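Local coordinates for protein Proline/betaine transporter, RALF (Rickettsia prowazekii str. Madrid E, PDB 4D7R) that probably acts as a guanine nucleotide exchange factor, here an engineered chimera joining a Rickettsia Sec7 domain to the capping domain of Legionella RalF, at residues Thr287-Asp292 with Ser296-Ile301; Glu329-Ala334 with Tyr352-Gly357. All coordinates share one frame; numbering follows the deposited sequence.

Interaction 1. Residues Thr287-Asp292 with Ser296-Ile301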
loop_
_atom_site.group_PDB
_atom_site.type_symbol
_atom_site.label_atom_id
_atom_site.label_comp_id
_atom_site.label_asym_id
_atom_site.label_seq_id
_atom_site.Cartn_x
_atom_site.Cartn_y
_atom_site.Cartn_z
ATOM N N THR A 287 2.927 -10.332 -4.525
ATOM C CA THR A 287 1.498 -10.305 -4.823
ATOM C C THR A 287 1.167 -11.243 -5.962
ATOM O O THR A 287 1.774 -11.157 -7.030
ATOM C CB THR A 287 1.031 -8.874 -5.133
ATOM O OG1 THR A 287 1.260 -8.045 -3.996
ATOM C CG2 THR A 287 -0.438 -8.796 -5.529
ATOM N N ILE A 288 0.199 -12.131 -5.734
ATOM C CA ILE A 288 -0.285 -13.002 -6.786
ATOM C C ILE A 288 -1.610 -12.399 -7.261
ATOM O O ILE A 288 -2.498 -12.149 -6.436
ATOM C CB ILE A 288 -0.480 -14.468 -6.316
ATOM C CG1 ILE A 288 0.789 -14.995 -5.593
ATOM C CG2 ILE A 288 -0.842 -15.360 -7.532
ATOM C CD1 ILE A 288 0.550 -16.122 -4.664
ATOM N N THR A 289 -1.734 -12.184 -8.570
ATOM C CA THR A 289 -2.963 -11.687 -9.191
ATOM C C THR A 289 -3.650 -12.865 -9.846
ATOM O O THR A 289 -3.052 -13.559 -10.668
ATOM C CB THR A 289 -2.688 -10.561 -10.174
ATOM O OG1 THR A 289 -2.033 -9.503 -9.481
ATOM C CG2 THR A 289 -3.976 -10.040 -10.832
ATOM N N LEU A 290 -4.888 -13.128 -9.410
ATOM C CA LEU A 290 -5.732 -14.211 -9.887
ATOM C C LEU A 290 -6.769 -13.653 -10.834
ATOM O O LEU A 290 -7.475 -12.712 -10.466
ATOM C CB LEU A 290 -6.439 -14.879 -8.684
ATOM C CG LEU A 290 -5.656 -15.949 -7.944
ATOM C CD1 LEU A 290 -4.398 -15.397 -7.341
ATOM C CD2 LEU A 290 -6.497 -16.605 -6.877
ATOM N N THR A 291 -6.869 -14.216 -12.053
ATOM C CA THR A 291 -7.876 -13.781 -13.014
ATOM C C THR A 291 -8.662 -14.988 -13.543
ATOM O O THR A 291 -8.069 -15.975 -14.002
ATOM C CB THR A 291 -7.259 -12.906 -14.130
ATOM O OG1 THR A 291 -6.466 -11.889 -13.532
ATOM C CG2 THR A 291 -8.310 -12.260 -15.035
ATOM N N ASP A 292 -9.965 -14.936 -13.459
ATOM C CA ASP A 292 -10.792 -15.981 -14.032
ATOM C C ASP A 292 -10.997 -15.742 -15.508
ATOM O O ASP A 292 -11.556 -14.776 -15.887
ATOM C CB ASP A 292 -12.149 -16.072 -13.364
ATOM C CG ASP A 292 -12.837 -17.346 -13.661
ATOM O OD1 ASP A 292 -12.991 -17.677 -14.825
ATOM O OD2 ASP A 292 -13.228 -18.006 -12.723
ATOM N N SER A 296 -13.840 -12.988 -15.898
ATOM C CA SER A 296 -13.016 -11.791 -15.694
ATOM C C SER A 296 -12.951 -11.408 -14.216
ATOM O O SER A 296 -12.444 -10.337 -13.893
ATOM C CB SER A 296 -13.448 -10.613 -16.569
ATOM O OG SER A 296 -13.421 -10.962 -17.942
ATOM N N ALA A 297 -13.439 -12.298 -13.311
ATOM C CA ALA A 297 -13.361 -12.083 -11.858
ATOM C C ALA A 297 -11.880 -11.963 -11.506
ATOM O O ALA A 297 -11.050 -12.681 -12.079
ATOM C CB ALA A 297 -13.978 -13.258 -11.108
ATOM N N GLN A 298 -11.538 -11.040 -10.604
ATOM C CA GLN A 298 -10.150 -10.815 -10.233
ATOM C C GLN A 298 -9.946 -10.682 -8.723
ATOM O O GLN A 298 -10.804 -10.185 -8.008
ATOM C CB GLN A 298 -9.568 -9.587 -10.969
ATOM C CG GLN A 298 -8.045 -9.665 -11.130
ATOM C CD GLN A 298 -7.373 -8.414 -11.633
ATOM O OE1 GLN A 298 -7.331 -8.143 -12.839
ATOM N NE2 GLN A 298 -6.706 -7.702 -10.736
ATOM N N ALA A 299 -8.810 -11.148 -8.247
ATOM C CA ALA A 299 -8.459 -11.014 -6.827
ATOM C C ALA A 299 -6.954 -10.902 -6.717
ATOM O O ALA A 299 -6.239 -11.516 -7.522
ATOM C CB ALA A 299 -8.966 -12.216 -6.031
ATOM N N THR A 300 -6.460 -10.128 -5.740
ATOM C CA THR A 300 -5.014 -10.065 -5.487
ATOM C C THR A 300 -4.756 -10.687 -4.115
ATOM O O THR A 300 -5.590 -10.554 -3.227
ATOM C CB THR A 300 -4.456 -8.622 -5.536
ATOM O OG1 THR A 300 -5.197 -7.794 -4.645
ATOM C CG2 THR A 300 -4.395 -8.034 -6.945
ATOM N N ILE A 301 -3.598 -11.344 -3.943
ATOM C CA ILE A 301 -3.206 -11.990 -2.704
ATOM C C ILE A 301 -1.812 -11.504 -2.337
ATOM O O ILE A 301 -0.835 -11.812 -3.029
ATOM C CB ILE A 301 -3.290 -13.550 -2.803
ATOM C CG1 ILE A 301 -4.716 -14.025 -3.246
ATOM C CG2 ILE A 301 -2.868 -14.207 -1.477
ATOM C CD1 ILE A 301 -4.841 -15.403 -3.630
#

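Interaction 2. Residues Glu329-Ala334 with Tyr352-Gly357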
loop_
_atom_site.group_PDB
_atom_site.type_symbol
_atom_site.label_atom_id
_atom_site.label_comp_id
_atom_site.label_asym_id
_atom_site.label_seq_id
_atom_site.Cartn_x
_atom_site.Cartn_y
_atom_site.Cartn_z
ATOM N N GLU A 329 -18.390 -10.693 -9.804
ATOM C CA GLU A 329 -17.912 -11.996 -9.335
ATOM C C GLU A 329 -16.473 -12.000 -8.778
ATOM O O GLU A 329 -15.977 -13.061 -8.384
ATOM C CB GLU A 329 -18.166 -13.139 -10.338
ATOM C CG GLU A 329 -19.634 -13.348 -10.678
ATOM C CD GLU A 329 -19.842 -14.407 -11.739
ATOM O OE1 GLU A 329 -19.509 -15.587 -11.477
ATOM O OE2 GLU A 329 -20.289 -14.046 -12.852
ATOM N N SER A 330 -15.818 -10.814 -8.695
ATOM C CA SER A 330 -14.495 -10.713 -8.035
ATOM C C SER A 330 -14.655 -11.026 -6.537
ATOM O O SER A 330 -13.791 -11.677 -5.926
ATOM C CB SER A 330 -13.937 -9.306 -8.196
ATOM O OG SER A 330 -13.318 -9.189 -9.461
ATOM N N ILE A 331 -15.764 -10.563 -5.945
ATOM C CA ILE A 331 -16.070 -10.809 -4.533
ATOM C C ILE A 331 -16.048 -12.311 -4.195
ATOM O O ILE A 331 -15.420 -12.710 -3.216
ATOM C CB ILE A 331 -17.375 -10.094 -4.104
ATOM C CG1 ILE A 331 -17.588 -10.183 -2.571
ATOM C CG2 ILE A 331 -18.613 -10.576 -4.906
ATOM C CD1 ILE A 331 -18.257 -8.883 -1.972
ATOM N N ASP A 332 -16.710 -13.132 -5.027
ATOM C CA ASP A 332 -16.775 -14.571 -4.840
ATOM C C ASP A 332 -15.432 -15.277 -5.061
ATOM O O ASP A 332 -15.095 -16.180 -4.300
ATOM C CB ASP A 332 -17.931 -15.168 -5.632
ATOM C CG ASP A 332 -19.262 -14.882 -4.949
ATOM O OD1 ASP A 332 -19.495 -15.427 -3.836
ATOM O OD2 ASP A 332 -20.049 -14.072 -5.495
ATOM N N LEU A 333 -14.615 -14.804 -6.024
ATOM C CA LEU A 333 -13.273 -15.358 -6.212
ATOM C C LEU A 333 -12.378 -15.082 -4.970
ATOM O O LEU A 333 -11.705 -15.999 -4.502
ATOM C CB LEU A 333 -12.618 -14.810 -7.491
ATOM C CG LEU A 333 -11.134 -15.169 -7.687
ATOM C CD1 LEU A 333 -10.937 -16.664 -8.000
ATOM C CD2 LEU A 333 -10.513 -14.334 -8.785
ATOM N N ALA A 334 -12.382 -13.827 -4.440
ATOM C CA ALA A 334 -11.590 -13.478 -3.250
ATOM C C ALA A 334 -12.102 -14.250 -2.011
ATOM O O ALA A 334 -11.286 -14.780 -1.228
ATOM C CB ALA A 334 -11.643 -11.971 -2.993
ATOM N N TYR A 352 -12.683 0.081 -1.832
ATOM C CA TYR A 352 -13.196 1.243 -2.534
ATOM C C TYR A 352 -14.509 0.912 -3.268
ATOM O O TYR A 352 -15.379 1.771 -3.364
ATOM C CB TYR A 352 -12.133 1.722 -3.519
ATOM C CG TYR A 352 -12.525 2.946 -4.302
ATOM C CD1 TYR A 352 -12.417 4.214 -3.747
ATOM C CD2 TYR A 352 -12.916 2.845 -5.634
ATOM C CE1 TYR A 352 -12.737 5.354 -4.483
ATOM C CE2 TYR A 352 -13.199 3.976 -6.389
ATOM C CZ TYR A 352 -13.131 5.227 -5.802
ATOM O OH TYR A 352 -13.415 6.329 -6.555
ATOM N N ASP A 353 -14.680 -0.344 -3.708
ATOM C CA ASP A 353 -15.852 -0.793 -4.461
ATOM C C ASP A 353 -16.905 -1.540 -3.631
ATOM O O ASP A 353 -18.105 -1.423 -3.907
ATOM C CB ASP A 353 -15.384 -1.697 -5.613
ATOM C CG ASP A 353 -14.294 -1.088 -6.457
ATOM O OD1 ASP A 353 -14.543 -0.040 -7.072
ATOM O OD2 ASP A 353 -13.175 -1.647 -6.474
ATOM N N TYR A 354 -16.467 -2.303 -2.621
ATOM C CA TYR A 354 -17.396 -3.122 -1.858
ATOM C C TYR A 354 -17.554 -2.771 -0.396
ATOM O O TYR A 354 -16.588 -2.451 0.280
ATOM C CB TYR A 354 -17.035 -4.606 -2.034
ATOM C CG TYR A 354 -16.760 -4.980 -3.474
ATOM C CD1 TYR A 354 -17.790 -5.039 -4.411
ATOM C CD2 TYR A 354 -15.466 -5.253 -3.908
ATOM C CE1 TYR A 354 -17.543 -5.390 -5.738
ATOM C CE2 TYR A 354 -15.207 -5.605 -5.231
ATOM C CZ TYR A 354 -16.246 -5.651 -6.149
ATOM O OH TYR A 354 -15.991 -5.961 -7.463
ATOM N N GLU A 355 -18.780 -2.927 0.101
ATOM C CA GLU A 355 -19.113 -2.735 1.493
ATOM C C GLU A 355 -18.557 -3.883 2.342
ATOM O O GLU A 355 -18.518 -5.033 1.876
ATOM C CB GLU A 355 -20.629 -2.620 1.649
ATOM C CG GLU A 355 -21.192 -1.289 1.172
ATOM C CD GLU A 355 -22.702 -1.161 1.290
ATOM O OE1 GLU A 355 -23.411 -2.192 1.230
ATOM O OE2 GLU A 355 -23.181 -0.016 1.433
ATOM N N VAL A 356 -18.112 -3.579 3.582
ATOM C CA VAL A 356 -17.564 -4.607 4.483
ATOM C C VAL A 356 -18.559 -5.793 4.686
ATOM O O VAL A 356 -18.160 -6.957 4.630
ATOM C CB VAL A 356 -17.001 -4.026 5.815
ATOM C CG1 VAL A 356 -18.112 -3.492 6.735
ATOM C CG2 VAL A 356 -16.147 -5.057 6.544
ATOM N N GLY A 357 -19.845 -5.475 4.826
ATOM C CA GLY A 357 -20.892 -6.467 5.018
ATOM C C GLY A 357 -21.017 -7.425 3.854
ATOM O O GLY A 357 -21.312 -8.611 4.059
HETATM O O HOH W 1 -17.423 -8.601 -7.223
#

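Interaction 1. Residues Thr287-Asp292 with Ser296-Ile301
Leu290 and Ile301 meet on the buried face of a two-strand ladder as diagonal neighbours, two residues out of register. Both branches of the leucine reach the isoleucine's terminal methyl: Leu290 CD1 lies 3.7 Å from Ile301 CD1, and CD2 is almost as near. Ile301 directs CG1 beside its own backbone N (chi1 -55°), which carries CD1 diagonally along the sheet instead of straight across to Ile288, its register partner. Ile288 and Ala299 share this face, and the helices 240-248 and 330-339 pack over it, with Leu245 against Ile288 and Ile301 and Leu333 against Leu290 and Ala299.

The other face, made by Thr289, Thr291, Gln298 and Thr300, is partly exposed and more loosely knit. Gln298 is its longest side chain. With CG anti to the backbone N (chi1 -154°), it leans over the neighbouring strand, CG passing 3.2 Å from Leu290 O. Its amide nitrogen NE2 then comes within 3.6 Å of the Thr289 methyl CG2. Thr300 stands alongside Thr289, its CG2 3.8 Å from the Thr289 hydroxyl OG1, a contact of methyl with oxygen.

Between the two faces the backbones are stitched by reciprocal pairs of hydrogen bonds, Ile288 with Ile301 and Leu290 with Ala299. The bond from Leu290 N to Ala299 O (2.8 Å) is nearly straight, 170° at the hydrogen. At the turn end, Asp292 N gives to Ala297 O (2.9 Å) and Asp292 O receives from Ser296 N, while Asp292 OD1 is hydrogen-bonded to Lys294 N, two residues on in the turn. Alternation of hydrogen-bonded and non-hydrogen-bonded pairs, closed by a short connection, defines an antiparallel beta hairpin, here strands 284-292 and 298-304 in the sheet of the Legionella-derived capping domain.

Interaction 2. Residues Glu329-Ala334 with Tyr352-Gly357
The first turn of helix 330-339, carrying Ser330 and Ile331, faces Tyr354 in the loop that leads into helix 356-376, where the starts of two helices come together with Tyr354 as one of the links between them. Tyr354 holds CG beside its backbone N (chi1 -46°), and the ring reaches across to the turn with its hydroxyl foremost. Ile331 meets the root of the ring, its CD1 approaching obliquely at 4.4 Å from Tyr354 CG, a light apolar touch. At the far end, Tyr354 OH comes to 4.0 Å from Ser330 CB.

The polar link is indirect. A water accepts from Ile331 N at 2.9 Å and makes a weak bond, 3.0 Å, to Tyr354 OH. Helices characteristically leave their first-turn N-H groups without an intrahelical acceptor, and the water takes up one of them here; Glu329, at the N-cap position, meanwhile offers its carbonyl oxygen to Leu333 N at 3.2 Å. The firmer partner of Tyr354 OH is the carbonyl oxygen of Gly325, to which it donates, and the weak water bond is secondary. One face of the tyrosine ring is covered by its own neighbour, Asp353 CB lying 3.8 Å above the plane and over the centre.

Beyond Tyr354, Ile331 also packs on Asp358, Leu359 and Ala362 of helix 356-376. Asp353 forms a salt bridge with Lys46 and Glu355 one with Lys44, both lysines belonging to the Rickettsia Sec7 part of the engineered fusion.

How the interactions relate
Interactions 1 and 2 both lie in the capping domain, follow one another along the chain and have centres about 12 Å apart. Helix 330-339 joins them. Ser330 OG is 2.8 Å from Gln298 N, a probable hydrogen bond that ties the start of the helix to the outgoing strand of the hairpin. Beside it, Ala297 CB packs 3.4 Å from Glu329 O, and Leu333 CD2 lies 3.7 Å from Ala299 N. The helix thus turns Leu333 toward the sheet of interaction 1 and Ile331 toward the loop of interaction 2. Neither contact includes a bound ligand, and the presumed exchange activity belongs to the Sec7 part of the fusion.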